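PDB 4LJ1: invasion-associated protein from Mycobacterium tuberculosis, which probably binds peptidoglycan through a non-catalytic NlpC/p60 domain, consistent with a part in stabilising the mycobacterial cell wall. Local coordinates for residues I12-S17 and A55-G60; L16-V21 and V44-S49; G105-V110 and S117-N122. All coordinates share one frame; numbering follows the deposited sequence. Where two conformers were deposited one is given.

Contact 1 (I12-S17 and A55-G60)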
ATOM      1  N   ILE A  12      -7.559   4.890   4.724  1.00 10.58           N
ATOM      2  CA  ILE A  12      -7.402   3.738   5.589  1.00 10.34           C
ATOM      3  C   ILE A  12      -8.683   2.914   5.694  1.00 10.51           C
ATOM      4  O   ILE A  12      -8.643   1.677   5.643  1.00 10.72           O
ATOM      5  CB  ILE A  12      -6.864   4.151   6.983  1.00 11.43           C
ATOM      6  CG1 ILE A  12      -5.380   4.552   6.886  1.00 14.06           C
ATOM      7  CG2 ILE A  12      -7.030   3.007   7.989  1.00 13.03           C
ATOM      8  CD1 ILE A  12      -4.801   5.215   8.114  1.00 15.80           C
ATOM      9  N   ALA A  13      -9.822   3.581   5.853  1.00 11.75           N
ATOM     10  CA  ALA A  13     -11.087   2.863   5.930  1.00 11.95           C
ATOM     11  C   ALA A  13     -11.343   2.078   4.643  1.00 10.92           C
ATOM     12  O   ALA A  13     -11.827   0.965   4.687  1.00 10.67           O
ATOM     13  CB  ALA A  13     -12.230   3.825   6.178  1.00 14.82           C
ATOM     14  N   ARG A  14     -11.009   2.646   3.492  1.00 10.39           N
ATOM     15  CA  ARG A  14     -11.170   1.907   2.223  1.00 10.41           C
ATOM     16  C   ARG A  14     -10.306   0.656   2.206  1.00 10.18           C
ATOM     17  O   ARG A  14     -10.771  -0.416   1.841  1.00 10.02           O
ATOM     18  CB  ARG A  14     -10.806   2.768   1.045  1.00 10.65           C
ATOM     19  CG  ARG A  14     -11.863   3.795   0.712  1.00 12.60           C
ATOM     20  CD  ARG A  14     -11.352   4.834  -0.268  1.00 12.48           C
ATOM     21  NE  ARG A  14     -11.096   4.269  -1.586  1.00 12.51           N
ATOM     22  CZ  ARG A  14     -11.967   4.212  -2.597  1.00 12.45           C
ATOM     23  NH1 ARG A  14     -13.194   4.706  -2.497  1.00 14.49           N
ATOM     24  NH2 ARG A  14     -11.585   3.690  -3.733  1.00 13.47           N
ATOM     25  N   GLY A  15      -9.041   0.776   2.601  1.00  9.52           N
ATOM     26  CA  GLY A  15      -8.200  -0.411   2.706  1.00  8.68           C
ATOM     27  C   GLY A  15      -8.754  -1.471   3.645  1.00  8.86           C
ATOM     28  O   GLY A  15      -8.840  -2.650   3.304  1.00  9.22           O
ATOM     29  N   LEU A  16      -9.098  -1.039   4.863  1.00  9.07           N
ATOM     30  CA  LEU A  16      -9.616  -1.955   5.872  1.00  9.44           C
ATOM     31  C   LEU A  16     -10.912  -2.657   5.446  1.00  9.64           C
ATOM     32  O   LEU A  16     -11.154  -3.787   5.836  1.00 11.00           O
ATOM     33  CB  LEU A  16      -9.827  -1.238   7.209  1.00 10.96           C
ATOM     34  CG  LEU A  16      -8.561  -0.816   7.964  1.00 11.92           C
ATOM     35  CD1 LEU A  16      -8.955   0.014   9.182  1.00 14.10           C
ATOM     36  CD2 LEU A  16      -7.735  -2.029   8.380  1.00 12.95           C
ATOM     37  N   SER A  17     -11.734  -2.002   4.629  1.00  9.73           N
ATOM     38  CA  SER A  17     -12.954  -2.626   4.138  1.00  9.96           C
ATOM     39  C   SER A  17     -12.706  -3.859   3.277  1.00  9.11           C
ATOM     40  O   SER A  17     -13.624  -4.627   3.026  1.00 10.99           O
ATOM     41  CB  SER A  17     -13.786  -1.620   3.336  1.00 10.44           C
ATOM     42  OG  SER A  17     -13.249  -1.347   2.044  1.00 10.57           O
ATOM     43  N   ALA A  55      -7.154   1.939  -2.213  1.00  7.02           N
ATOM     44  CA  ALA A  55      -7.243   2.745  -1.005  1.00  7.94           C
ATOM     45  C   ALA A  55      -7.046   4.223  -1.337  1.00  7.79           C
ATOM     46  O   ALA A  55      -7.867   5.076  -0.944  1.00  8.54           O
ATOM     47  CB  ALA A  55      -6.244   2.266   0.057  1.00  8.10           C
ATOM     48  N   TYR A  56      -5.971   4.542  -2.045  1.00  7.84           N
ATOM     49  CA  TYR A  56      -5.613   5.941  -2.297  1.00  7.99           C
ATOM     50  C   TYR A  56      -6.517   6.634  -3.313  1.00  8.40           C
ATOM     51  O   TYR A  56      -6.534   7.866  -3.352  1.00  9.59           O
ATOM     52  CB  TYR A  56      -4.103   6.116  -2.606  1.00  9.16           C
ATOM     53  CG  TYR A  56      -3.366   6.545  -1.350  1.00 10.20           C
ATOM     54  CD1 TYR A  56      -3.572   7.837  -0.850  1.00 10.89           C
ATOM     55  CD2 TYR A  56      -2.538   5.688  -0.617  1.00  9.84           C
ATOM     56  CE1 TYR A  56      -2.981   8.251   0.331  1.00 11.51           C
ATOM     57  CE2 TYR A  56      -1.940   6.109   0.581  1.00 10.11           C
ATOM     58  CZ  TYR A  56      -2.162   7.392   1.038  1.00 10.37           C
ATOM     59  OH  TYR A  56      -1.590   7.821   2.223  1.00 12.29           O
ATOM     60  N   ALA A  57      -7.307   5.896  -4.105  1.00  8.69           N
ATOM     61  CA  ALA A  57      -8.329   6.528  -4.931  1.00  8.85           C
ATOM     62  C   ALA A  57      -9.326   7.272  -4.033  1.00 10.58           C
ATOM     63  O   ALA A  57      -9.964   8.214  -4.498  1.00 11.89           O
ATOM     64  CB  ALA A  57      -9.012   5.496  -5.804  1.00  9.85           C
ATOM     65  N   GLY A  58      -9.438   6.910  -2.759  1.00 11.78           N
ATOM     66  CA  GLY A  58     -10.287   7.662  -1.812  1.00 13.02           C
ATOM     67  C   GLY A  58      -9.871   9.103  -1.598  1.00 13.46           C
ATOM     68  O   GLY A  58     -10.685   9.942  -1.191  1.00 18.32           O
ATOM     69  N   ALA A  59      -8.609   9.398  -1.878  1.00 12.53           N
ATOM     70  CA  ALA A  59      -8.037  10.735  -1.812  1.00 13.90           C
ATOM     71  C   ALA A  59      -8.036  11.438  -3.177  1.00 13.75           C
ATOM     72  O   ALA A  59      -7.483  12.517  -3.322  1.00 16.08           O
ATOM     73  CB  ALA A  59      -6.622  10.662  -1.246  1.00 15.80           C
ATOM     74  N   GLY A  60      -8.671  10.818  -4.171  1.00 12.48           N
ATOM     75  CA  GLY A  60      -8.714  11.375  -5.516  1.00 12.72           C
ATOM     76  C   GLY A  60      -7.416  11.191  -6.273  1.00 12.13           C
ATOM     77  O   GLY A  60      -7.182  11.849  -7.269  1.00 13.55           O
TER

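Contact 2 (L16-V21 and V44-S49)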
ATOM      1  N   LEU A  16      -9.098  -1.039   4.863  1.00  9.07           N
ATOM      2  CA  LEU A  16      -9.616  -1.955   5.872  1.00  9.44           C
ATOM      3  C   LEU A  16     -10.912  -2.657   5.446  1.00  9.64           C
ATOM      4  O   LEU A  16     -11.154  -3.787   5.836  1.00 11.00           O
ATOM      5  CB  LEU A  16      -9.827  -1.238   7.209  1.00 10.96           C
ATOM      6  CG  LEU A  16      -8.561  -0.816   7.964  1.00 11.92           C
ATOM      7  CD1 LEU A  16      -8.955   0.014   9.182  1.00 14.10           C
ATOM      8  CD2 LEU A  16      -7.735  -2.029   8.380  1.00 12.95           C
ATOM      9  N   SER A  17     -11.734  -2.002   4.629  1.00  9.73           N
ATOM     10  CA  SER A  17     -12.954  -2.626   4.138  1.00  9.96           C
ATOM     11  C   SER A  17     -12.706  -3.859   3.277  1.00  9.11           C
ATOM     12  O   SER A  17     -13.624  -4.627   3.026  1.00 10.99           O
ATOM     13  CB  SER A  17     -13.786  -1.620   3.336  1.00 10.44           C
ATOM     14  OG  SER A  17     -13.249  -1.347   2.044  1.00 10.57           O
ATOM     15  N   GLN A  18     -11.485  -4.041   2.795  1.00  8.95           N
ATOM     16  CA  GLN A  18     -11.121  -5.158   1.922  1.00  8.75           C
ATOM     17  C   GLN A  18     -10.444  -6.310   2.667  1.00  8.57           C
ATOM     18  O   GLN A  18     -10.005  -7.251   2.033  1.00  8.74           O
ATOM     19  CB  GLN A  18     -10.223  -4.666   0.777  1.00  8.72           C
ATOM     20  CG  GLN A  18     -10.844  -3.529  -0.014  1.00  8.93           C
ATOM     21  CD  GLN A  18     -12.181  -3.940  -0.613  1.00  9.35           C
ATOM     22  OE1 GLN A  18     -12.263  -4.914  -1.360  1.00 10.08           O
ATOM     23  NE2 GLN A  18     -13.254  -3.252  -0.207  1.00 11.42           N
ATOM     24  N   ARG A  19     -10.387  -6.257   3.995  1.00  8.75           N
ATOM     25  CA  ARG A  19      -9.808  -7.352   4.755  1.00  8.78           C
ATOM     26  C   ARG A  19     -10.486  -8.670   4.396  1.00  9.60           C
ATOM     27  O   ARG A  19     -11.712  -8.734   4.267  1.00 10.48           O
ATOM     28  CB  ARG A  19      -9.949  -7.113   6.258  1.00  9.96           C
ATOM     29  CG  ARG A  19      -8.916  -6.127   6.793  1.00  9.83           C
ATOM     30  CD  ARG A  19      -9.151  -5.774   8.234  1.00 12.24           C
ATOM     31  NE  ARG A  19     -10.283  -4.869   8.389  1.00 12.05           N
ATOM     32  CZ  ARG A  19     -10.674  -4.390   9.560  1.00 15.01           C
ATOM     33  NH1 ARG A  19     -11.699  -3.551   9.638  1.00 18.40           N
ATOM     34  NH2 ARG A  19     -10.042  -4.731  10.676  1.00 19.08           N
ATOM     35  N   GLY A  20      -9.678  -9.700   4.197  1.00  8.53           N
ATOM     36  CA  GLY A  20     -10.144 -11.029   3.851  1.00  9.13           C
ATOM     37  C   GLY A  20     -10.277 -11.280   2.360  1.00  8.05           C
ATOM     38  O   GLY A  20     -10.487 -12.417   1.977  1.00  9.35           O
ATOM     39  N   VAL A  21     -10.195 -10.250   1.519  1.00  7.91           N
ATOM     40  CA  VAL A  21     -10.220 -10.475   0.078  1.00  7.87           C
ATOM     41  C   VAL A  21      -8.970 -11.245  -0.322  1.00  7.89           C
ATOM     42  O   VAL A  21      -7.879 -10.908   0.131  1.00  7.82           O
ATOM     43  CB  VAL A  21     -10.340  -9.131  -0.680  1.00  7.54           C
ATOM     44  CG1 VAL A  21     -10.113  -9.328  -2.169  1.00  8.60           C
ATOM     45  CG2 VAL A  21     -11.694  -8.462  -0.424  1.00  8.64           C
ATOM     46  N   VAL A  44     -11.084 -13.436  -7.919  1.00  8.34           N
ATOM     47  CA  VAL A  44     -11.387 -12.030  -7.695  1.00  7.63           C
ATOM     48  C   VAL A  44     -10.639 -11.580  -6.437  1.00  7.01           C
ATOM     49  O   VAL A  44     -10.939 -12.017  -5.334  1.00  9.19           O
ATOM     50  CB  VAL A  44     -12.914 -11.790  -7.559  1.00  8.00           C
ATOM     51  CG1 VAL A  44     -13.199 -10.313  -7.329  1.00  9.89           C
ATOM     52  CG2 VAL A  44     -13.675 -12.309  -8.775  1.00 11.46           C
ATOM     53  N   GLY A  45      -9.682 -10.679  -6.591  1.00  6.75           N
ATOM     54  CA  GLY A  45      -8.886 -10.279  -5.470  1.00  6.59           C
ATOM     55  C   GLY A  45      -7.982  -9.101  -5.771  1.00  5.54           C
ATOM     56  O   GLY A  45      -8.210  -8.288  -6.673  1.00  6.55           O
ATOM     57  N   PHE A  46      -6.923  -9.012  -4.948  1.00  6.20           N
ATOM     58  CA  PHE A  46      -5.917  -7.931  -5.043  1.00  6.00           C
ATOM     59  C   PHE A  46      -4.508  -8.498  -5.024  1.00  6.42           C
ATOM     60  O   PHE A  46      -4.254  -9.476  -4.338  1.00  6.92           O
ATOM     61  CB  PHE A  46      -5.988  -7.013  -3.810  1.00  6.98           C
ATOM     62  CG  PHE A  46      -7.157  -6.042  -3.792  1.00  6.59           C
ATOM     63  CD1 PHE A  46      -7.159  -4.921  -4.618  1.00  6.91           C
ATOM     64  CD2 PHE A  46      -8.187  -6.211  -2.897  1.00  7.49           C
ATOM     65  CE1 PHE A  46      -8.188  -4.012  -4.564  1.00  7.59           C
ATOM     66  CE2 PHE A  46      -9.214  -5.288  -2.853  1.00  8.06           C
ATOM     67  CZ  PHE A  46      -9.200  -4.187  -3.677  1.00  8.19           C
ATOM     68  N   ASP A  47      -3.613  -7.798  -5.721  1.00  6.26           N
ATOM     69  CA  ASP A  47      -2.212  -7.846  -5.340  1.00  7.09           C
ATOM     70  C   ASP A  47      -1.888  -6.592  -4.514  1.00  6.16           C
ATOM     71  O   ASP A  47      -2.751  -5.745  -4.269  1.00  6.24           O
ATOM     72  CB  ASP A  47      -1.275  -8.064  -6.522  1.00  7.76           C
ATOM     73  CG  ASP A  47      -1.223  -6.926  -7.504  1.00  7.67           C
ATOM     74  OD1 ASP A  47      -1.882  -5.884  -7.316  1.00  8.05           O
ATOM     75  OD2 ASP A  47      -0.533  -7.101  -8.533  1.00 11.78           O
ATOM     76  N   ALA A  48      -0.658  -6.485  -4.017  1.00  6.44           N
ATOM     77  CA  ALA A  48      -0.314  -5.396  -3.088  1.00  6.73           C
ATOM     78  C   ALA A  48      -0.561  -4.034  -3.733  1.00  6.25           C
ATOM     79  O   ALA A  48      -1.158  -3.133  -3.146  1.00  7.40           O
ATOM     80  CB  ALA A  48       1.137  -5.511  -2.639  1.00  8.79           C
ATOM     81  N   SER A  49      -0.113  -3.879  -4.975  1.00  7.06           N
ATOM     82  CA  SER A  49      -0.273  -2.639  -5.731  0.50  7.19           C
ATOM     83  C   SER A  49      -1.735  -2.274  -5.939  1.00  7.27           C
ATOM     84  O   SER A  49      -2.148  -1.114  -5.830  1.00  7.83           O
ATOM     85  CB  SER A  49       0.451  -2.764  -7.080  0.50  6.86           C
ATOM     86  OG  SER A  49       1.838  -2.615  -6.802  0.50  7.28           O
TER

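Contact 3 (G105-V110 and S117-N122)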
ATOM      1  N   GLY A 105       2.633   0.569  14.730  1.00 10.13           N
ATOM      2  CA  GLY A 105       3.407  -0.610  14.379  1.00 10.56           C
ATOM      3  C   GLY A 105       2.661  -1.635  13.536  1.00 10.43           C
ATOM      4  O   GLY A 105       3.118  -2.780  13.440  1.00 10.13           O
ATOM      5  N   GLN A 106       1.536  -1.250  12.921  1.00  9.33           N
ATOM      6  CA  GLN A 106       0.684  -2.134  12.141  1.00  8.96           C
ATOM      7  C   GLN A 106       0.643  -1.671  10.690  1.00  8.28           C
ATOM      8  O   GLN A 106       0.698  -0.478  10.398  1.00  8.51           O
ATOM      9  CB  GLN A 106      -0.742  -2.132  12.702  1.00 10.18           C
ATOM     10  CG  GLN A 106      -0.858  -2.485  14.174  1.00 12.51           C
ATOM     11  CD  GLN A 106      -0.503  -3.927  14.449  1.00 14.18           C
ATOM     12  OE1 GLN A 106      -0.515  -4.768  13.558  1.00 18.10           O
ATOM     13  NE2 GLN A 106      -0.181  -4.223  15.699  1.00 21.03           N
ATOM     14  N   MET A 107       0.497  -2.643   9.780  1.00  7.98           N
ATOM     15  CA  MET A 107       0.340  -2.346   8.373  1.00  7.51           C
ATOM     16  C   MET A 107      -0.774  -3.172   7.770  1.00  7.38           C
ATOM     17  O   MET A 107      -1.076  -4.254   8.235  1.00  8.12           O
ATOM     18  CB  MET A 107       1.641  -2.597   7.615  1.00  7.57           C
ATOM     19  CG  MET A 107       2.159  -4.019   7.591  1.00  8.42           C
ATOM     20  SD  MET A 107       3.787  -4.108   6.801  1.00  9.10           S
ATOM     21  CE  MET A 107       4.046  -5.893   6.870  1.00  9.49           C
ATOM     22  N   LEU A 108      -1.356  -2.667   6.687  1.00  7.16           N
ATOM     23  CA  LEU A 108      -2.314  -3.394   5.866  1.00  7.13           C
ATOM     24  C   LEU A 108      -1.545  -3.901   4.638  1.00  6.49           C
ATOM     25  O   LEU A 108      -0.973  -3.109   3.897  1.00  7.38           O
ATOM     26  CB  LEU A 108      -3.456  -2.466   5.439  1.00  7.39           C
ATOM     27  CG  LEU A 108      -4.580  -3.141   4.666  1.00  8.02           C
ATOM     28  CD1 LEU A 108      -5.378  -4.083   5.543  1.00  9.74           C
ATOM     29  CD2 LEU A 108      -5.485  -2.099   4.007  1.00 10.15           C
ATOM     30  N   GLU A 109      -1.540  -5.218   4.468  1.00  7.60           N
ATOM     31  CA  GLU A 109      -0.808  -5.871   3.414  1.00  8.36           C
ATOM     32  C   GLU A 109      -1.672  -6.897   2.707  1.00  7.85           C
ATOM     33  O   GLU A 109      -2.775  -7.209   3.142  1.00  8.11           O
ATOM     34  CB  GLU A 109       0.439  -6.566   3.978  1.00 10.49           C
ATOM     35  CG  GLU A 109       0.098  -7.703   4.916  1.00 11.30           C
ATOM     36  CD  GLU A 109       1.281  -8.563   5.237  1.00 14.77           C
ATOM     37  OE1 GLU A 109       2.330  -8.433   4.569  1.00 18.41           O
ATOM     38  OE2 GLU A 109       1.128  -9.436   6.085  1.00 18.47           O
ATOM     39  N   VAL A 110      -1.153  -7.452   1.625  1.00  8.59           N
ATOM     40  CA  VAL A 110      -1.767  -8.616   1.004  1.00  7.90           C
ATOM     41  C   VAL A 110      -0.850  -9.799   1.232  1.00  9.37           C
ATOM     42  O   VAL A 110       0.257  -9.841   0.712  1.00 11.14           O
ATOM     43  CB  VAL A 110      -2.058  -8.423  -0.497  1.00  8.76           C
ATOM     44  CG1 VAL A 110      -2.861  -9.611  -1.007  1.00 11.07           C
ATOM     45  CG2 VAL A 110      -2.812  -7.130  -0.740  1.00 10.17           C
ATOM     46  N   SER A 117      -1.245  -6.726   9.811  1.00  8.79           N
ATOM     47  CA  SER A 117      -0.114  -7.475  10.386  0.50 10.09           C
ATOM     48  C   SER A 117       0.855  -6.498  11.026  1.00  8.25           C
ATOM     49  O   SER A 117       0.973  -5.381  10.567  1.00  8.39           O
ATOM     50  CB  SER A 117       0.693  -8.168   9.295  0.50 12.22           C
ATOM     51  OG  SER A 117      -0.074  -8.957   8.425  0.50 14.42           O
ATOM     52  N   PRO A 118       1.627  -6.911  12.034  1.00  9.17           N
ATOM     53  CA  PRO A 118       2.682  -6.025  12.523  1.00  9.65           C
ATOM     54  C   PRO A 118       3.690  -5.733  11.413  1.00 10.20           C
ATOM     55  O   PRO A 118       3.981  -6.596  10.591  1.00  9.53           O
ATOM     56  CB  PRO A 118       3.319  -6.848  13.650  1.00 12.01           C
ATOM     57  CG  PRO A 118       2.237  -7.749  14.118  1.00 13.08           C
ATOM     58  CD  PRO A 118       1.439  -8.080  12.903  1.00 10.48           C
ATOM     59  N   VAL A 119       4.219  -4.516  11.396  1.00  9.54           N
ATOM     60  CA  VAL A 119       5.255  -4.173  10.445  1.00  8.99           C
ATOM     61  C   VAL A 119       6.459  -5.106  10.622  1.00 10.00           C
ATOM     62  O   VAL A 119       6.855  -5.410  11.772  1.00 10.85           O
ATOM     63  CB  VAL A 119       5.704  -2.719  10.624  1.00  9.38           C
ATOM     64  CG1 VAL A 119       6.895  -2.395   9.731  1.00 11.39           C
ATOM     65  CG2 VAL A 119       4.544  -1.764  10.384  1.00  9.27           C
ATOM     66  N   ARG A 120       7.031  -5.571   9.515  1.00 10.91           N
ATOM     67  CA  ARG A 120       8.220  -6.420   9.533  0.70 12.32           C
ATOM     68  C   ARG A 120       9.376  -5.612   8.940  1.00 12.27           C
ATOM     69  O   ARG A 120       9.256  -5.033   7.862  1.00 12.61           O
ATOM     70  CB  ARG A 120       8.041  -7.654   8.639  0.70 12.53           C
ATOM     71  CG  ARG A 120       6.933  -8.659   8.972  0.70 13.33           C
ATOM     72  CD  ARG A 120       6.703  -9.609   7.760  0.70 13.66           C
ATOM     73  NE  ARG A 120       5.459  -9.393   6.997  0.70 18.10           N
ATOM     74  CZ  ARG A 120       5.362  -9.066   5.711  0.70 17.49           C
ATOM     75  NH1 ARG A 120       6.438  -8.865   4.966  0.70 24.16           N
ATOM     76  NH2 ARG A 120       4.182  -8.925   5.174  0.70 23.66           N
ATOM     77  N   THR A 121      10.512  -5.562   9.609  1.00 11.95           N
ATOM     78  CA  THR A 121      11.621  -4.810   9.025  1.00 11.96           C
ATOM     79  C   THR A 121      12.491  -5.690   8.115  1.00 10.88           C
ATOM     80  O   THR A 121      13.273  -5.154   7.360  1.00 12.09           O
ATOM     81  CB  THR A 121      12.523  -4.157  10.069  1.00 15.85           C
ATOM     82  OG1 THR A 121      12.925  -5.185  10.958  1.00 18.58           O
ATOM     83  CG2 THR A 121      11.794  -3.051  10.814  1.00 19.29           C
ATOM     84  N   ASN A 122      12.296  -7.010   8.126  1.00 12.19           N
ATOM     85  CA  ASN A 122      13.050  -7.873   7.216  1.00 12.41           C
ATOM     86  C   ASN A 122      12.739  -7.544   5.765  0.50  8.81           C
ATOM     87  O   ASN A 122      11.602  -7.704   5.327  0.50  7.61           O
ATOM     88  CB  ASN A 122      12.781  -9.356   7.447  1.00 15.39           C
ATOM     89  CG  ASN A 122      13.602 -10.238   6.523  1.00 17.96           C
ATOM     90  OD1 ASN A 122      14.820 -10.154   6.530  1.00 21.11           O
ATOM     91  ND2 ASN A 122      12.945 -11.092   5.733  0.50 15.24           N
TER

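Contact 1 (I12-S17 and A55-G60)
Arg14 reaches from helix 5-16 across to the C-terminal part of helix 48-57 and the turn that follows, where its side chain meets Ala55, Ala57 and Gly58. The van der Waals part of the contact has two places. At the first the backbones themselves approach: Gly15 CA lies 5.0 Å from Ala55 CA, and Ala55 CB comes to 4.1 Å from Gly15 N. At the second the aliphatic portion of Arg14 lies against the chain turn, its CD 3.4 Å from Gly58 CA, an approach that the bare glycine permits. The bend at chi3 (68°) then turns the guanidinium over the Ala57-Gly58 peptide, and NH2 ends 3.8 Å from Ala57 CB.

Helix 48-57 is the helix that in NlpC/p60 domains packs against the sheet, and the contact lays the C-terminal part of helix 5-16 alongside its C-terminal part. Ala55 and Ala59 also touch Val11, one turn back along that first helix.

Among the polar atoms, Gly58 N sits 3.3 Å above the guanidinium plane, offset toward its rim. It is a donor like Arg14 NE and gives its hydrogen to Ala55 O at 3.0 Å, so the guanidinium lies over the peptide N without a bond between the two donors. The strongest polar partner of Arg14 lies just before the segment, at Tyr54: NH2 donates to Tyr54 O, and the charge also makes a cation-pi contact with that ring. Within 12-17, Ser17 OG donates to Arg14 O at 2.7 Å.

Contact 2 (L16-V21 and V44-S49)
Gln18 and Val21 lean on Phe46, which follows strand 44-45 and precedes helix 48-57 in this NlpC/p60 domain; the other segment is the loop leaving helix 5-16. That loop makes two overlapping turns, type I from Leu16 to Arg19 and type II from Gln18 to Val21, and together they carry both side chains to the phenyl ring.

Gln18 is folded back on itself. Its CG, beside the backbone N, lies 3.7 Å from Phe46 CE2. The bend at chi2 (-59°) then turns the amide, and with chi3 it brings Gln18 OE1 to the ring's edge, in its plane, 3.4 Å from Phe46 CE2. Amide and ring are almost perpendicular, their planes 82° apart, so the oxygen faces the ring's rim of hydrogens, probably a mildly favourable electrostatic approach.

Val21 touches the ring with one branch, coming at it obliquely. CG1, anti to the backbone N (chi1 170°), is 3.7 Å from Phe46 CD2 and 3.6 Å from Gly45 CA, so a single methyl bridges ring and strand. Pro33 touches Gln18, Val21 and Phe46, and Val114 of strand 114-118 touches Val21 and Phe46, enclosing the group further.

The amide's rotation is set from its other end, where Gln18 NE2 donates to Ser17 OG at 2.9 Å, with that oxygen close to the amide plane.

Contact 3 (G105-V110 and S117-N122)
Met107 runs alongside the chain from Ser117 to Arg120. Its CB is 4.1 Å from Val119 CG2, an apolar contact. CG, held between the backbone N and the carbonyl carbon (chi1 63°), lies 3.5 Å from Ser117 O. The chain beyond is extended, which carries SD to 3.9 Å from Val119 CA and CE to 3.8 Å from Pro118 O. CE also lies over one face of the Arg120 guanidinium, but this rests on one of two deposited conformers of Arg120.

The backbones form an antiparallel hairpin, strands 106-110 and 114-118, the latter an outermost strand of the four-stranded sheet. Met107 and Ser117 are a hydrogen-bonded pair: Met107 N donates to Ser117 O and Ser117 N to Met107 O. Past Pro118 the chain swings off, the touching parts running 107° apart, yet Val119 N still donates to Gly105 O at 2.9 Å.

At the polar end, Ser117 OG, in one of its two conformers and so less certainly, donates to Glu109 OE2 at 2.7 Å, on its anti side but 34° out of the carboxylate plane; Gln115 NE2 bonds the same oxygen. The salt bridge from Glu109 OE1 to Arg120 NH2 is modelled at 2.0 Å, too short to be trusted in detail.

Contacts 1 and 2 overlap in sequence, sharing Leu16 and Ser17, and their centres are about 11 Å apart; both also use helix 48-57, one at its C-terminal part and the other at its start. Contact 3 lies about 17 Å from contact 1 and 15 Å from contact 2, centre to centre, but its strand 106-110 touches both. Leu108 CD2 packs 3.3 Å from Gly15 C, and Val110 CG2 is 3.8 Å from Ala48 CA. Catalytic NlpC/p60 relatives carry their cysteine nucleophile at the start of the helix equivalent to 48-57; here Ala48 occupies that start, consistent with a non-catalytic domain.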